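Local coordinates for protein tryptophan halogenase (PDB 2PYX) that probably works as an FAD-dependent halogenase of the tryptophan halogenase family, a flavoprotein group assigned monooxygenase activity, at residues P64-R67 against S68-K72; Y162-Q165 against N166-G169. All coordinates share one frame; numbering follows the deposited sequence.

Interaction 1: residues P64-R67 against S68-K72; sequences PSMR and STLSK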
loop_
_atom_site.group_PDB
_atom_site.type_symbol
_atom_site.label_atom_id
_atom_site.label_comp_id
_atom_site.label_asym_id
_atom_site.label_seq_id
_atom_site.Cartn_x
_atom_site.Cartn_y
_atom_site.Cartn_z
ATOM N N PRO A 64 5.685 5.321 0.979
ATOM C CA PRO A 64 6.378 6.557 0.650
ATOM C C PRO A 64 6.408 6.913 -0.820
ATOM O O PRO A 64 6.630 8.077 -1.141
ATOM C CB PRO A 64 7.788 6.304 1.166
ATOM C CG PRO A 64 7.636 5.286 2.268
ATOM C CD PRO A 64 6.522 4.393 1.764
ATOM N N SER A 65 6.177 5.933 -1.686
ATOM C CA SER A 65 6.038 6.172 -3.117
ATOM C C SER A 65 5.018 7.268 -3.433
ATOM O O SER A 65 5.165 7.993 -4.434
ATOM C CB SER A 65 5.632 4.874 -3.798
ATOM O OG SER A 65 4.509 4.299 -3.145
HETATM N N MSE A 66 4.020 7.442 -2.562
HETATM C CA MSE A 66 2.951 8.383 -2.832
HETATM C C MSE A 66 3.482 9.808 -2.864
HETATM O O MSE A 66 2.949 10.650 -3.582
HETATM C CB MSE A 66 1.846 8.258 -1.806
HETATM C CG MSE A 66 0.598 9.050 -2.156
HETATM SE SE MSE A 66 -0.214 8.660 -3.898
HETATM C CE MSE A 66 -1.010 6.972 -3.439
ATOM N N ARG A 67 4.545 10.077 -2.113
ATOM C CA ARG A 67 5.176 11.409 -2.216
ATOM C C ARG A 67 5.625 11.696 -3.648
ATOM O O ARG A 67 5.397 12.806 -4.187
ATOM C CB ARG A 67 6.357 11.541 -1.246
ATOM C CG ARG A 67 6.024 11.438 0.232
ATOM C CD ARG A 67 7.256 11.623 1.146
ATOM N NE ARG A 67 8.205 10.543 0.943
ATOM C CZ ARG A 67 9.246 10.576 0.117
ATOM N NH1 ARG A 67 9.547 11.679 -0.536
ATOM N NH2 ARG A 67 10.001 9.499 -0.028
ATOM N N SER A 68 6.221 10.676 -4.273
ATOM C CA SER A 68 6.689 10.794 -5.652
ATOM C C SER A 68 5.535 10.882 -6.640
ATOM O O SER A 68 5.564 11.698 -7.532
ATOM C CB SER A 68 7.629 9.652 -6.021
ATOM O OG SER A 68 7.984 9.739 -7.383
ATOM N N THR A 69 4.522 10.035 -6.456
ATOM C CA THR A 69 3.344 10.096 -7.320
ATOM C C THR A 69 2.706 11.479 -7.296
ATOM O O THR A 69 2.383 12.050 -8.344
ATOM C CB THR A 69 2.365 9.015 -6.875
ATOM O OG1 THR A 69 2.957 7.758 -7.105
ATOM C CG2 THR A 69 1.076 9.060 -7.624
ATOM N N LEU A 70 2.498 12.011 -6.097
ATOM C CA LEU A 70 1.878 13.346 -5.968
ATOM C C LEU A 70 2.741 14.418 -6.646
ATOM O O LEU A 70 2.267 15.280 -7.379
ATOM C CB LEU A 70 1.701 13.685 -4.486
ATOM C CG LEU A 70 0.587 12.931 -3.761
ATOM C CD1 LEU A 70 0.714 13.174 -2.260
ATOM C CD2 LEU A 70 -0.799 13.299 -4.270
ATOM N N SER A 71 4.027 14.357 -6.391
ATOM C CA SER A 71 4.928 15.328 -6.981
ATOM C C SER A 71 4.944 15.257 -8.524
ATOM O O SER A 71 4.850 16.285 -9.222
ATOM C CB SER A 71 6.336 15.054 -6.467
ATOM O OG SER A 71 7.256 16.002 -7.003
ATOM N N LYS A 72 5.006 14.039 -9.067
ATOM C CA LYS A 72 4.964 13.837 -10.520
ATOM C C LYS A 72 3.660 14.326 -11.141
ATOM O O LYS A 72 3.677 14.965 -12.206
ATOM C CB LYS A 72 5.173 12.373 -10.856
ATOM C CG LYS A 72 6.588 11.862 -10.669
ATOM C CD LYS A 72 6.735 10.456 -11.188
ATOM C CE LYS A 72 5.979 9.427 -10.342
ATOM N NZ LYS A 72 6.068 8.072 -10.936
#
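M66 meets T69 and L70 in the early part of helix 65-73, a local i to i+3 and i+4 contact in a short helix that sits between helix 16-31, helix 363-377 and strand 169-172. Three backbone hydrogen bonds of good geometry carry it. T69 N donates to S65 O at 2.9 Å; L70 N reaches M66 O at 2.9 Å and S71 N reaches R67 O at 3.0 Å. S65 O also takes a weak, bent bond from S68 N, so S65 O accepts two bonds, one of them weak.

On the buried side, the selenomethionine M66 has CG anti to its backbone N (chi1 -171°) and then bends twice, which brings SE back beside T69; M66 SE lies 4.0 Å from T69 CB. M66 CG lies 4.1 Å from L70 CD1, and the L70 branch also leans over M66 O, with L70 CG 3.3 Å from that oxygen. I21 of helix 16-31 and L365 of helix 363-377 pack on M66 from outside the turn.

The hydroxyls of S65 and T69 both go to the carboxylate of E369, S65 OG to OE2 and T69 OG1 to OE1, so one acidic group on helix 363-377 ties down two residues a turn apart. T69 OG1 and K72 NZ additionally bond a tetraethylene glycol, probably from the crystallisation liquor. This is the i to i+4 hydrogen-bond pattern of an alpha-helix, here beside the predicted FAD site, with the M66 side chain about 7 Å from that of T17.

Interaction 2: residues Y162-Q165 against N166-G169; sequences YHFQ and NNYG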
loop_
_atom_site.group_PDB
_atom_site.type_symbol
_atom_site.label_atom_id
_atom_site.label_comp_id
_atom_site.label_asym_id
_atom_site.label_seq_id
_atom_site.Cartn_x
_atom_site.Cartn_y
_atom_site.Cartn_z
ATOM N N TYR A 162 7.326 17.347 0.476
ATOM C CA TYR A 162 7.689 15.986 0.042
ATOM C C TYR A 162 9.090 15.541 0.515
ATOM O O TYR A 162 9.492 14.399 0.305
ATOM C CB TYR A 162 7.486 15.791 -1.458
ATOM C CG TYR A 162 6.071 16.037 -1.903
ATOM C CD1 TYR A 162 5.016 15.305 -1.385
ATOM C CD2 TYR A 162 5.769 17.022 -2.861
ATOM C CE1 TYR A 162 3.722 15.507 -1.817
ATOM C CE2 TYR A 162 4.478 17.253 -3.272
ATOM C CZ TYR A 162 3.444 16.501 -2.732
ATOM O OH TYR A 162 2.146 16.693 -3.110
ATOM N N HIS A 163 9.842 16.443 1.133
ATOM C CA HIS A 163 11.093 16.082 1.782
ATOM C C HIS A 163 10.858 15.627 3.197
ATOM O O HIS A 163 9.764 15.804 3.743
ATOM C CB HIS A 163 12.101 17.239 1.727
ATOM C CG HIS A 163 12.641 17.470 0.360
ATOM N ND1 HIS A 163 13.946 17.179 0.029
ATOM C CD2 HIS A 163 12.044 17.891 -0.780
ATOM C CE1 HIS A 163 14.138 17.448 -1.251
ATOM N NE2 HIS A 163 12.999 17.874 -1.768
ATOM N N PHE A 164 11.883 15.054 3.801
ATOM C CA PHE A 164 11.701 14.398 5.066
ATOM C C PHE A 164 12.956 14.316 5.887
ATOM O O PHE A 164 14.058 14.382 5.339
ATOM C CB PHE A 164 11.096 12.985 4.852
ATOM C CG PHE A 164 11.923 12.065 4.008
ATOM C CD1 PHE A 164 12.981 11.354 4.562
ATOM C CD2 PHE A 164 11.657 11.898 2.657
ATOM C CE1 PHE A 164 13.750 10.489 3.790
ATOM C CE2 PHE A 164 12.437 11.033 1.884
ATOM C CZ PHE A 164 13.466 10.325 2.454
ATOM N N GLN A 165 12.751 14.165 7.196
ATOM C CA GLN A 165 13.791 13.742 8.111
ATOM C C GLN A 165 13.812 12.228 8.247
ATOM O O GLN A 165 14.870 11.619 8.271
ATOM C CB GLN A 165 13.645 14.493 9.422
ATOM C CG GLN A 165 14.052 15.963 9.202
ATOM C CD GLN A 165 13.629 16.876 10.314
ATOM O OE1 GLN A 165 14.399 17.156 11.233
ATOM N NE2 GLN A 165 12.406 17.349 10.250
ATOM N N ASN A 166 12.634 11.618 8.270
ATOM C CA ASN A 166 12.504 10.161 8.159
ATOM C C ASN A 166 11.426 9.862 7.107
ATOM O O ASN A 166 10.456 10.600 7.006
ATOM C CB ASN A 166 12.102 9.512 9.477
ATOM C CG ASN A 166 13.274 9.261 10.393
ATOM O OD1 ASN A 166 14.309 8.767 9.972
ATOM N ND2 ASN A 166 13.083 9.538 11.672
ATOM N N ASN A 167 11.605 8.808 6.321
ATOM C CA ASN A 167 10.699 8.545 5.184
ATOM C C ASN A 167 9.278 8.312 5.660
ATOM O O ASN A 167 9.044 7.720 6.726
ATOM C CB ASN A 167 11.171 7.339 4.356
ATOM C CG ASN A 167 10.714 7.381 2.890
ATOM O OD1 ASN A 167 10.035 8.312 2.472
ATOM N ND2 ASN A 167 11.133 6.394 2.107
ATOM N N TYR A 168 8.339 8.757 4.843
ATOM C CA TYR A 168 6.941 8.720 5.197
ATOM C C TYR A 168 6.056 8.569 3.985
ATOM O O TYR A 168 6.428 8.939 2.879
ATOM C CB TYR A 168 6.521 9.968 5.980
ATOM C CG TYR A 168 6.489 11.268 5.213
ATOM C CD1 TYR A 168 7.635 12.071 5.105
ATOM C CD2 TYR A 168 5.325 11.738 4.625
ATOM C CE1 TYR A 168 7.611 13.256 4.417
ATOM C CE2 TYR A 168 5.293 12.923 3.939
ATOM C CZ TYR A 168 6.441 13.685 3.814
ATOM O OH TYR A 168 6.393 14.892 3.129
ATOM N N GLY A 169 4.901 7.947 4.233
ATOM C CA GLY A 169 3.730 8.040 3.360
ATOM C C GLY A 169 2.605 8.724 4.130
ATOM O O GLY A 169 2.843 9.518 5.043
#
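The F164 ring carries the N167 backbone and side chain over one face: N167 CA stands 3.7 Å above the ring plane, offset toward the rim, in a CH-pi contact 3.9 Å from the centroid. The N167 amide follows the same ring, the amide and ring planes stacked 18° apart, with OD1 3.7 Å from F164 CE2. The Y168 ring is met at its edge. H163 O, F164 CB and N166 O lie near its plane, with H163 O 3.4 Å from Y168 CE1 and F164 CB 3.5 Å from the same atom.

The first torsion of F164, chi1 60°, sets CG between the backbone N and the carbonyl carbon, folding the ring back over the chain that follows; its CB also comes 3.3 Å from N166 O. With N167 CG anti to the backbone N, OD1 can take a weak bond from Y168 N at 2.9 Å as its amide lies along the phenylalanine ring.

Y168 OH passes 3.5 Å from Y162 CA and hydrogen-bonds E77 and K155, while F88 meets the Y168 ring edge-to-face. N166 is held through its amide by S143 and R500.

No hydrogen bond joins 162-165 to 166-169, so this turn-back is closed by aromatic and CH contacts. The side-chain polar ends of Y162, N166 and Y168 find partners elsewhere in the chain, and K155 and E77 would probably polarise the Y168 phenol.

Overall arrangement
R67 joins the two contacts, whose centres are 11 Å apart. From helix 65-73 its guanidinium reaches the loop of interaction 2: R67 NH1 hydrogen-bonds Y162 O at 2.8 Å, NE makes a weak bond to Y168 O at 3.1 Å, and NH2 has another weak one to N167 OD1. One side chain thus ties both limbs of the 162-169 turn to the helix. P64 packs on N167, its CB 3.3 Å from N167 OD1, and L70 packs on Y162. Both interactions lie near K89, the predicted active-site residue: its side chain is about 7 Å from that of P64 and about 6 Å from that of Y168, and G169 pairs with K89 through the backbone.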